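Local structure of nicotinate-nucleotide pyrophosphorylase (Ehrlichia chaffeensis, 3L0G) at residues 66-71 with 163-167; 73-77 with 115-119; 122-126 with 157-161. The protein probably catalyses the conversion of quinolinate and phosphoribosyl pyrophosphate to nicotinate mononucleotide, pyrophosphate and carbon dioxide, a step in NAD+ biosynthesis. All blocks are in the same frame, centred on the assembly; numbering follows the deposited sequence.

Contact 1 of 3, residues 66-71 with 163-167; sequences VVCGIP and YSVCI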
# COMPACT_ATOMS: atom_id res chain seq x y z
N VAL C 66 0.05 28.53 -4.00
CA VAL C 66 -0.87 27.77 -4.84
C VAL C 66 -1.29 26.59 -3.99
O VAL C 66 -0.45 25.81 -3.53
CB VAL C 66 -0.22 27.31 -6.14
CG1 VAL C 66 -1.19 26.44 -6.88
CG2 VAL C 66 0.20 28.54 -7.06
N VAL C 67 -2.60 26.46 -3.75
CA VAL C 67 -3.11 25.40 -2.87
C VAL C 67 -2.90 24.05 -3.52
O VAL C 67 -3.24 23.88 -4.70
CB VAL C 67 -4.62 25.60 -2.55
CG1 VAL C 67 -5.18 24.42 -1.76
CG2 VAL C 67 -4.85 26.89 -1.75
N CYS C 68 -2.34 23.10 -2.78
CA CYS C 68 -2.21 21.72 -3.28
C CYS C 68 -2.20 20.72 -2.12
O CYS C 68 -1.61 20.98 -1.08
CB CYS C 68 -0.95 21.57 -4.12
SG CYS C 68 -0.96 20.09 -5.21
N GLY C 69 -2.88 19.60 -2.29
CA GLY C 69 -2.93 18.55 -1.27
C GLY C 69 -4.24 18.49 -0.51
O GLY C 69 -4.35 17.72 0.44
N ILE C 70 -5.22 19.31 -0.90
CA ILE C 70 -6.52 19.30 -0.22
C ILE C 70 -7.22 17.92 -0.23
O ILE C 70 -7.82 17.54 0.79
CB ILE C 70 -7.49 20.38 -0.74
CG1 ILE C 70 -6.97 21.77 -0.43
CG2 ILE C 70 -8.87 20.25 -0.07
CD1 ILE C 70 -7.04 22.11 1.07
N PRO C 71 -7.14 17.17 -1.35
CA PRO C 71 -7.78 15.82 -1.28
C PRO C 71 -7.18 14.90 -0.21
O PRO C 71 -7.87 14.04 0.31
CB PRO C 71 -7.59 15.25 -2.71
CG PRO C 71 -7.47 16.54 -3.61
CD PRO C 71 -6.66 17.49 -2.72
N TYR C 163 1.72 15.11 -9.56
CA TYR C 163 0.39 15.72 -9.43
C TYR C 163 0.47 17.22 -9.06
O TYR C 163 -0.29 18.05 -9.56
CB TYR C 163 -0.41 14.97 -8.35
CG TYR C 163 -1.67 15.68 -7.88
CD1 TYR C 163 -2.85 15.64 -8.62
CD2 TYR C 163 -1.69 16.38 -6.69
CE1 TYR C 163 -4.02 16.31 -8.18
CE2 TYR C 163 -2.86 17.05 -6.25
CZ TYR C 163 -4.00 17.01 -6.99
OH TYR C 163 -5.13 17.68 -6.53
N SER C 164 1.40 17.55 -8.16
CA SER C 164 1.49 18.91 -7.64
C SER C 164 2.09 19.85 -8.70
O SER C 164 1.71 21.04 -8.80
CB SER C 164 2.30 18.92 -6.34
OG SER C 164 1.76 18.08 -5.33
N VAL C 165 3.02 19.33 -9.51
CA VAL C 165 3.52 20.06 -10.69
C VAL C 165 2.38 20.37 -11.69
O VAL C 165 2.27 21.49 -12.16
CB VAL C 165 4.67 19.30 -11.40
CG1 VAL C 165 4.95 19.92 -12.80
CG2 VAL C 165 5.93 19.31 -10.51
N CYS C 166 1.51 19.40 -11.97
CA CYS C 166 0.32 19.64 -12.77
C CYS C 166 -0.65 20.65 -12.12
O CYS C 166 -1.13 21.55 -12.80
CB CYS C 166 -0.37 18.32 -13.18
SG CYS C 166 0.76 17.28 -14.28
N ILE C 167 -0.89 20.55 -10.82
CA ILE C 167 -1.69 21.57 -10.13
C ILE C 167 -1.12 22.95 -10.37
O ILE C 167 -1.89 23.89 -10.55
CB ILE C 167 -1.86 21.31 -8.61
CG1 ILE C 167 -2.64 20.02 -8.38
CG2 ILE C 167 -2.60 22.50 -7.91
CD1 ILE C 167 -3.99 19.91 -9.19
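Cys68 points its sulfur against the last turn of helix 158-167 and touches Tyr163, Ser164 and Ile167 together. The thiol is placed there by a first torsion that sets SG anti to the backbone N (chi1 -162°).

The apolar contacts centre on this sulfur. Cys68 SG lies 3.6 Å from Ile167 CG1. The other branch of Ile167 serves the preceding residues: CG2 comes within 3.6 Å of Val67 O and reaches Val66 CG1 more loosely, at 4.3 Å. Ile167 CG1 also lies over one face of the Tyr163 ring, offset toward the rim. The isoleucine is thus shared between the cysteine and the tyrosine.

The sulfur-aromatic contact is oblique. Cys68 SG is 4.8 Å from the centre of the Tyr163 ring and 58° off the ring normal. It comes closest to CE2 of that ring, at 3.7 Å.

No hydrogen bond joins the two segments. Ser164 OG sits 3.4 Å from Cys68 SG, but it bonds to the backbone oxygen of Leu160 one turn earlier. Tyr163 OH comes within 3.9 Å of Pro71 CG, the two side chains approaching from opposite directions. That hydroxyl bonds to Asp92 OD2, which also accepts from the backbone N of Gly69. Asp92 OD1 takes the N of Ile70. One carboxylate therefore ties the tyrosine to the start of helix 70-79, where Gly69 is the N-cap.

Ser127 OG of helix 116-139 bonds to the N of Cys68. The contact is an interdomain seam: it joins the N-terminal domain of the quinolinate phosphoribosyltransferase fold to a helix of the C-terminal domain, which in this family is an open alpha/beta barrel.

Contact 2 of 3, residues 73-77 with 115-119; sequences LEEVF and IERVI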
# COMPACT_ATOMS: atom_id res chain seq x y z
N LEU C 73 -6.01 15.98 2.79
CA LEU C 73 -6.64 16.50 3.97
C LEU C 73 -8.08 15.97 4.08
O LEU C 73 -8.51 15.54 5.15
CB LEU C 73 -6.62 18.03 3.90
CG LEU C 73 -7.31 18.76 5.03
CD1 LEU C 73 -6.71 20.18 5.25
CD2 LEU C 73 -8.84 18.82 4.80
N GLU C 74 -8.81 15.99 2.97
CA GLU C 74 -10.16 15.43 2.95
C GLU C 74 -10.17 13.96 3.35
O GLU C 74 -11.01 13.54 4.15
CB GLU C 74 -10.85 15.61 1.59
CG GLU C 74 -11.00 17.07 1.10
CD GLU C 74 -11.65 17.17 -0.29
OE1 GLU C 74 -12.89 17.03 -0.34
OE2 GLU C 74 -10.96 17.39 -1.32
N GLU C 75 -9.25 13.17 2.80
CA GLU C 75 -9.29 11.73 3.05
C GLU C 75 -8.98 11.42 4.52
O GLU C 75 -9.66 10.60 5.15
CB GLU C 75 -8.32 10.97 2.14
CG GLU C 75 -8.63 9.49 2.15
CD GLU C 75 -7.88 8.70 1.11
OE1 GLU C 75 -7.80 9.16 -0.05
OE2 GLU C 75 -7.41 7.60 1.46
N VAL C 76 -7.98 12.09 5.07
CA VAL C 76 -7.65 11.94 6.49
C VAL C 76 -8.82 12.37 7.41
O VAL C 76 -9.18 11.64 8.36
CB VAL C 76 -6.35 12.71 6.88
CG1 VAL C 76 -6.03 12.50 8.36
CG2 VAL C 76 -5.19 12.27 6.02
N PHE C 77 -9.41 13.54 7.15
CA PHE C 77 -10.54 13.98 7.98
C PHE C 77 -11.69 13.00 7.88
O PHE C 77 -12.35 12.74 8.90
CB PHE C 77 -11.04 15.41 7.66
CG PHE C 77 -10.15 16.54 8.19
CD1 PHE C 77 -9.16 16.33 9.15
CD2 PHE C 77 -10.33 17.82 7.73
CE1 PHE C 77 -8.37 17.38 9.61
CE2 PHE C 77 -9.54 18.89 8.20
CZ PHE C 77 -8.56 18.66 9.14
N ILE C 115 -3.40 13.81 14.08
CA ILE C 115 -3.24 13.82 12.61
C ILE C 115 -2.76 15.17 12.11
O ILE C 115 -2.48 15.33 10.91
CB ILE C 115 -4.56 13.40 11.87
CG1 ILE C 115 -5.73 14.34 12.23
CG2 ILE C 115 -4.93 11.90 12.17
CD1 ILE C 115 -7.01 14.08 11.50
N GLU C 116 -2.64 16.15 13.00
CA GLU C 116 -2.18 17.49 12.62
C GLU C 116 -0.91 17.50 11.78
O GLU C 116 -0.88 18.09 10.69
CB GLU C 116 -1.91 18.33 13.87
CG GLU C 116 -1.43 19.71 13.57
CD GLU C 116 -1.20 20.54 14.83
OE1 GLU C 116 -1.99 20.42 15.79
OE2 GLU C 116 -0.21 21.30 14.83
N ARG C 117 0.14 16.89 12.29
CA ARG C 117 1.43 17.02 11.65
C ARG C 117 1.43 16.28 10.30
O ARG C 117 1.94 16.80 9.30
CB ARG C 117 2.53 16.56 12.60
CG ARG C 117 3.95 16.60 12.08
CD ARG C 117 4.29 17.82 11.23
NE ARG C 117 3.97 19.04 11.90
CZ ARG C 117 3.85 20.21 11.29
NH1 ARG C 117 4.08 20.36 10.00
NH2 ARG C 117 3.53 21.25 12.01
N VAL C 118 0.80 15.11 10.24
CA VAL C 118 0.65 14.39 8.96
C VAL C 118 -0.02 15.24 7.87
O VAL C 118 0.51 15.42 6.78
CB VAL C 118 -0.05 12.99 9.18
CG1 VAL C 118 -0.63 12.39 7.87
CG2 VAL C 118 0.96 12.02 9.81
N ILE C 119 -1.16 15.81 8.19
CA ILE C 119 -1.87 16.63 7.24
C ILE C 119 -1.03 17.86 6.85
O ILE C 119 -0.92 18.17 5.66
CB ILE C 119 -3.26 17.01 7.81
CG1 ILE C 119 -4.17 15.78 7.79
CG2 ILE C 119 -3.89 18.12 7.02
CD1 ILE C 119 -5.47 15.95 8.63
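Val76 and Phe77 of helix 70-79 meet Ile115 and Ile119, at the start of helix 116-139. This is helix-helix packing in the N-terminal domain, where helices lie against a four-stranded antiparallel sheet, as in the alpha/beta sandwich of this family.

The tight part gathers round the end of Ile119. Its CD1 is wedged between Val76 CG1, at 3.5 Å, and the Phe77 ring, which it meets obliquely. Phe77 and Ile119 cross at about a right angle. The side chain of Val76 runs past those of Ile115 and Ile119, pointing the opposite way. With CG1 anti to its backbone N (chi1 -178°), Val76 turns this methyl toward both, and it lies 3.6 Å from Ile115 CD1. The same Ile115 CD1 lies at the edge of the Phe77 ring, near its plane. Phe77 also meets the rings of Tyr86 and Phe57, which belong to the sheet.

Toward Leu73 the packing is looser. Leu73 CD1 meets Ile119 CG2 at 3.9 Å, although the backbones are nearest here, with 5.8 Å between Leu73 CA and Ile119 CA.

The outer faces of the two helices are polar and partly exposed. Glu75 OE2 bonds to Ser27 OG, and Arg117 NH1 to Asn121 OD1. Arg117 also packs on Arg151 of the second subunit. No hydrogen bond joins the two segments; the closest pair is Phe77 CE1 and Ile119 CD1, 3.4 Å apart.

Contact 3 of 3, residues 122-126 with 157-161; sequences FIQHA and LRMLD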
# COMPACT_ATOMS: atom_id res chain seq x y z
N PHE C 122 1.91 17.02 4.52
CA PHE C 122 1.43 16.80 3.13
C PHE C 122 1.14 18.10 2.38
O PHE C 122 1.64 18.29 1.25
CB PHE C 122 0.21 15.88 3.05
CG PHE C 122 0.54 14.40 3.09
CD1 PHE C 122 0.00 13.60 4.07
CD2 PHE C 122 1.34 13.82 2.15
CE1 PHE C 122 0.28 12.23 4.11
CE2 PHE C 122 1.61 12.44 2.16
CZ PHE C 122 1.08 11.66 3.15
N ILE C 123 0.32 18.99 2.95
CA ILE C 123 -0.12 20.17 2.20
C ILE C 123 1.00 21.18 2.05
O ILE C 123 1.10 21.86 1.03
CB ILE C 123 -1.40 20.81 2.78
CG1 ILE C 123 -1.17 21.39 4.17
CG2 ILE C 123 -2.54 19.79 2.76
CD1 ILE C 123 -2.41 21.95 4.79
N GLN C 124 1.88 21.26 3.04
CA GLN C 124 3.04 22.12 2.94
C GLN C 124 4.01 21.64 1.82
O GLN C 124 4.58 22.45 1.10
CB GLN C 124 3.78 22.18 4.29
CG GLN C 124 3.03 22.89 5.42
CD GLN C 124 3.91 23.02 6.68
OE1 GLN C 124 4.55 24.03 6.90
NE2 GLN C 124 3.97 22.00 7.46
N HIS C 125 4.21 20.33 1.71
CA HIS C 125 5.01 19.75 0.62
C HIS C 125 4.33 19.97 -0.74
O HIS C 125 4.93 20.56 -1.67
CB HIS C 125 5.16 18.27 0.88
CG HIS C 125 5.94 17.51 -0.15
ND1 HIS C 125 7.23 17.10 0.06
CD2 HIS C 125 5.58 17.03 -1.37
CE1 HIS C 125 7.65 16.41 -1.00
NE2 HIS C 125 6.67 16.37 -1.88
N ALA C 126 3.08 19.51 -0.85
CA ALA C 126 2.35 19.59 -2.11
C ALA C 126 2.23 21.05 -2.55
O ALA C 126 2.43 21.35 -3.72
CB ALA C 126 0.96 18.91 -2.04
N LEU C 157 6.97 9.51 -3.03
CA LEU C 157 5.99 10.51 -3.43
C LEU C 157 6.02 10.86 -4.92
O LEU C 157 5.69 12.00 -5.30
CB LEU C 157 6.19 11.76 -2.59
CG LEU C 157 6.09 11.54 -1.06
CD1 LEU C 157 6.35 12.83 -0.29
CD2 LEU C 157 4.74 10.97 -0.64
N ARG C 158 6.41 9.91 -5.76
CA ARG C 158 6.49 10.19 -7.20
C ARG C 158 5.21 10.79 -7.71
O ARG C 158 5.20 11.79 -8.45
CB ARG C 158 6.76 8.89 -7.99
CG ARG C 158 6.53 8.97 -9.50
CD ARG C 158 7.42 9.98 -10.22
NE ARG C 158 8.83 9.78 -9.92
CZ ARG C 158 9.55 8.73 -10.31
NH1 ARG C 158 9.03 7.76 -11.07
NH2 ARG C 158 10.81 8.65 -9.92
N MET C 159 4.10 10.14 -7.36
CA MET C 159 2.83 10.52 -7.98
C MET C 159 2.31 11.79 -7.32
O MET C 159 1.80 12.64 -8.01
CB MET C 159 1.82 9.34 -7.95
CG MET C 159 2.18 8.18 -8.90
SD MET C 159 2.46 8.71 -10.63
CE MET C 159 0.77 9.22 -11.05
N LEU C 160 2.45 11.95 -6.00
CA LEU C 160 2.06 13.24 -5.40
C LEU C 160 2.86 14.42 -5.99
O LEU C 160 2.32 15.51 -6.19
CB LEU C 160 2.25 13.23 -3.89
CG LEU C 160 1.95 14.55 -3.17
CD1 LEU C 160 0.52 15.04 -3.49
CD2 LEU C 160 2.19 14.40 -1.70
N ASP C 161 4.14 14.21 -6.26
CA ASP C 161 5.02 15.30 -6.73
C ASP C 161 4.64 15.69 -8.16
O ASP C 161 4.44 16.88 -8.46
CB ASP C 161 6.50 14.92 -6.61
CG ASP C 161 7.02 14.97 -5.14
OD1 ASP C 161 6.20 15.16 -4.19
OD2 ASP C 161 8.24 14.80 -4.94
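His125 and Asp161 are joined by a short hydrogen bond, with His125 NE2 donating to Asp161 OD1 at 2.6 Å. The N-H...O angle is 160°. The side chains cross at about a right angle, but the flat groups are only 24° apart. OD1 lies almost in the ring plane and is met on the syn side of the carboxylate, with the nitrogen somewhat out of the carboxylate plane. The imidazole reaches across because CG is anti to the backbone N of His125 (chi1 179°). Asp161 OD2 bonds to Thr154 OG1, a second hold on the carboxylate.

Leu157 CD1 covers one face of the imidazole in a CH-pi contact, 4.1 Å from the ring centre. The other methyl of Leu157, CD2, lies at the edge of the Phe122 ring. Leu160 packs beside it: CD2 meets Phe122 CD2 obliquely at 4.0 Å, and CD1 touches Ala126 CB.

This His-carboxylate hydrogen bond ties helix 116-139, which starts in the N-terminal domain, to helix 158-167 of the C-terminal domain. Ile29 of helix 27-38 and Ile72 of helix 70-79 cover Phe122 and Leu160. Phe285 meets the imidazole edge-to-face, and Pro155 of the second subunit packs on Phe122.

The three contacts share three helices. Helix 70-79 serves contacts 1 and 2, helix 116-139 serves contacts 2 and 3, and helix 158-167 serves contacts 1 and 3. Contacts 1 and 3 have centres about 8 Å apart and touch directly: Cys68 CB lies 3.4 Å from Ala126 O, and Ser164 OG 3.5 Å from Ala126 CB. Together they bind the N-terminal domain to the C-terminal one. Contact 2 lies further out in the N-terminal domain, its centre about 15 Å from that of contact 1 and 13 Å from that of contact 3. Contacts 2 and 3 both border the second subunit, consistent with the family's active sites, which form between barrel and neighbouring N-terminal domain.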